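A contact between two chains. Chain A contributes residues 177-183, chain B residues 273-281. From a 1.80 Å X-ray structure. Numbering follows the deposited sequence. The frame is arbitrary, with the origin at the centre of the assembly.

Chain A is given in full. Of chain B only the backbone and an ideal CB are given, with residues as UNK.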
# COMPACT_ATOMS: atom_id res chain seq x y z
N HIS A 177 10.77 -2.17 -8.84
CA HIS A 177 11.47 -2.28 -7.56
C HIS A 177 11.75 -3.74 -7.26
O HIS A 177 10.97 -4.63 -7.61
CB HIS A 177 10.65 -1.65 -6.43
CG HIS A 177 11.26 -1.85 -5.08
ND1 HIS A 177 12.57 -1.51 -4.81
CD2 HIS A 177 10.77 -2.40 -3.95
CE1 HIS A 177 12.86 -1.83 -3.56
NE2 HIS A 177 11.78 -2.37 -3.01
N CYS A 178 12.89 -4.00 -6.63
CA CYS A 178 13.40 -5.36 -6.47
C CYS A 178 14.50 -5.30 -5.43
O CYS A 178 15.19 -4.29 -5.30
CB CYS A 178 13.94 -5.90 -7.81
SG CYS A 178 14.51 -7.61 -7.76
N VAL A 179 14.64 -6.38 -4.67
CA VAL A 179 15.72 -6.52 -3.70
C VAL A 179 16.44 -7.83 -4.00
O VAL A 179 15.84 -8.90 -3.88
CB VAL A 179 15.21 -6.50 -2.24
CG1 VAL A 179 16.37 -6.68 -1.26
CG2 VAL A 179 14.45 -5.22 -1.98
N SER A 180 17.72 -7.73 -4.39
CA SER A 180 18.53 -8.89 -4.76
C SER A 180 19.08 -9.58 -3.52
O SER A 180 20.29 -9.69 -3.30
CB SER A 180 19.66 -8.47 -5.69
OG SER A 180 19.14 -7.95 -6.90
N SER A 181 18.15 -10.08 -2.70
CA SER A 181 18.44 -10.87 -1.51
C SER A 181 17.73 -12.21 -1.64
O SER A 181 16.58 -12.28 -2.06
CB SER A 181 17.98 -10.12 -0.25
OG SER A 181 18.29 -10.84 0.92
N TYR A 182 18.42 -13.29 -1.27
CA TYR A 182 17.91 -14.64 -1.54
C TYR A 182 18.02 -15.53 -0.31
O TYR A 182 19.15 -15.90 0.09
CB TYR A 182 18.66 -15.25 -2.73
CG TYR A 182 18.43 -14.48 -4.01
CD1 TYR A 182 19.22 -13.38 -4.34
CD2 TYR A 182 17.41 -14.83 -4.88
CE1 TYR A 182 19.00 -12.66 -5.51
CE2 TYR A 182 17.19 -14.12 -6.05
CZ TYR A 182 17.98 -13.04 -6.35
OH TYR A 182 17.76 -12.33 -7.52
N PRO A 183 16.90 -15.87 0.35
CA PRO A 183 15.58 -15.30 0.05
C PRO A 183 15.43 -13.92 0.69
O PRO A 183 16.17 -13.59 1.62
CB PRO A 183 14.61 -16.31 0.67
CG PRO A 183 15.38 -16.91 1.79
CD PRO A 183 16.83 -16.92 1.38
N UNK B 273 20.52 0.23 -2.00
CA UNK B 273 20.36 -1.21 -1.78
C UNK B 273 20.36 -1.57 -0.30
O UNK B 273 20.92 -0.87 0.55
CB UNK B 273 21.47 -1.98 -2.49
N UNK B 274 19.70 -2.69 0.01
CA UNK B 274 19.75 -3.24 1.37
C UNK B 274 21.09 -3.94 1.61
O UNK B 274 21.73 -4.44 0.68
CB UNK B 274 18.59 -4.21 1.60
N UNK B 275 21.50 -3.98 2.88
CA UNK B 275 22.75 -4.65 3.24
C UNK B 275 22.80 -6.09 2.73
O UNK B 275 23.85 -6.57 2.30
CB UNK B 275 22.93 -4.63 4.76
N UNK B 276 21.66 -6.78 2.77
CA UNK B 276 21.60 -8.17 2.33
C UNK B 276 21.82 -8.34 0.83
O UNK B 276 21.99 -9.48 0.38
CB UNK B 276 20.25 -8.77 2.72
N UNK B 277 21.82 -7.26 0.05
CA UNK B 277 22.09 -7.36 -1.39
C UNK B 277 23.59 -7.39 -1.70
O UNK B 277 23.96 -7.38 -2.88
CB UNK B 277 21.44 -6.19 -2.13
N UNK B 278 24.44 -7.47 -0.67
CA UNK B 278 25.88 -7.27 -0.87
C UNK B 278 26.49 -8.34 -1.78
O UNK B 278 27.33 -8.03 -2.63
CB UNK B 278 26.60 -7.27 0.48
N UNK B 279 26.09 -9.60 -1.62
CA UNK B 279 26.60 -10.67 -2.48
C UNK B 279 26.30 -10.37 -3.95
O UNK B 279 27.16 -10.55 -4.82
CB UNK B 279 25.99 -12.01 -2.08
N UNK B 280 25.08 -9.93 -4.24
CA UNK B 280 24.70 -9.71 -5.63
C UNK B 280 25.37 -8.47 -6.20
O UNK B 280 25.69 -8.42 -7.39
CB UNK B 280 23.18 -9.59 -5.75
N UNK B 281 25.60 -7.45 -5.36
CA UNK B 281 26.35 -6.27 -5.78
C UNK B 281 27.77 -6.66 -6.19
O UNK B 281 28.28 -6.19 -7.21
CB UNK B 281 26.39 -5.23 -4.66

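Position 273, which is extended, and position 275, which opens a 3-10 turn, have ideal CB atoms with nothing of chain A within 5.5 Å. Many residues would do, including one with a restricted phi at 273. They are Pro B273 and Ala B275, which make no contact.

Position 274, again extended, points its CB toward chain A, 4.4 Å from CG1 of Val A179. A side chain with aliphatic carbons near its base would suit, whether or not it ends in a polar group. Gln B274 rests its CG 4.0 Å from CG1 of Val A179.

Position 276 also points toward chain A, and its ideal CB lies 3.4 Å from OG of Ser A181. So close an approach favours something small; alanine or glycine would fit, and serine could also meet the hydroxyl. Ser B276, with chi1 in p, places its OG 3.1 Å from OG of Ser A181, a weak hydrogen bond whose proton the geometry does not assign. Its backbone O also receives a bond from a water that donates to O of Ser A180 as well.

Position 277 directs its CB sideways, 3.9 Å from O of Ser A180 and 5.2 Å from CG1 of Val A179. Farther off, chain A offers the backbone N-H of Ser A180, while the backbone N of 274 lies on the same segment. Two donors call for two acceptors on a long arm, which a glutamate carboxylate supplies; a glutamine could accept from one only. Glu B277 reaches both with an extended chi2 (t): OE1 accepts from N of Ser A180 at 2.8 Å and 165°, and OE2 accepts from N of Gln B274 at 2.8 Å. The carboxylate thus ties its own turn to the partner's backbone. A water extends the link from OE2 to O of Cys A178. Glu B277 is also the helix N-cap.

Positions 278, 279 and 281 are helical, with CB pointing away at the first and sideways at the others; none has chain A within 5.5 Å, so the choice is open. They are Gln B278, Glu B279 and Ile B281.

Position 280 turns back toward chain A, its CB 3.7 Å from CB of Ser A180 and 5.2 Å from CE1 of Tyr A182. Alanine or a flexible longer chain would fit. Glu B280 packs CG 3.6 Å from CB of Ser A180, and its OE2 comes 4.4 Å from CE1 of Tyr A182.

Chain B, residues 273-281: PQASEQEEI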
# COMPACT_ATOMS: atom_id res chain seq x y z
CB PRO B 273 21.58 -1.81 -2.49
CG PRO B 273 22.59 -0.71 -2.48
CD PRO B 273 21.79 0.55 -2.67
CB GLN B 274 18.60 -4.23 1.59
CG GLN B 274 17.21 -3.66 1.27
CD GLN B 274 16.74 -2.66 2.31
OE1 GLN B 274 16.89 -2.87 3.52
NE2 GLN B 274 16.17 -1.56 1.84
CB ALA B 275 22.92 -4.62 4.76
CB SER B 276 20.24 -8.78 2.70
OG SER B 276 19.20 -8.09 2.05
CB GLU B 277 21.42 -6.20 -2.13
CG GLU B 277 19.89 -6.22 -2.05
CD GLU B 277 19.21 -5.10 -2.86
OE1 GLU B 277 18.95 -5.29 -4.07
OE2 GLU B 277 18.91 -4.04 -2.27
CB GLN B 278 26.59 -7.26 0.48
CG GLN B 278 28.08 -7.00 0.38
CD GLN B 278 28.41 -5.75 -0.41
OE1 GLN B 278 27.68 -4.76 -0.36
NE2 GLN B 278 29.51 -5.79 -1.15
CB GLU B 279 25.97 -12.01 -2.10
CG GLU B 279 26.72 -12.81 -1.06
CD GLU B 279 26.37 -14.28 -1.12
OE1 GLU B 279 27.11 -15.04 -1.78
OE2 GLU B 279 25.34 -14.67 -0.53
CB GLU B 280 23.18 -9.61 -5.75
CG GLU B 280 22.67 -9.65 -7.18
CD GLU B 280 22.69 -11.05 -7.78
OE1 GLU B 280 22.33 -11.19 -8.97
OE2 GLU B 280 23.06 -12.01 -7.07
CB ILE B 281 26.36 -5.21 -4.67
CG1 ILE B 281 24.96 -4.60 -4.51
CG2 ILE B 281 27.39 -4.14 -4.97
CD1 ILE B 281 24.79 -3.77 -3.25
O HOH W 1 16.75 -2.57 -3.62
O HOH W 2 22.56 -10.58 -2.28
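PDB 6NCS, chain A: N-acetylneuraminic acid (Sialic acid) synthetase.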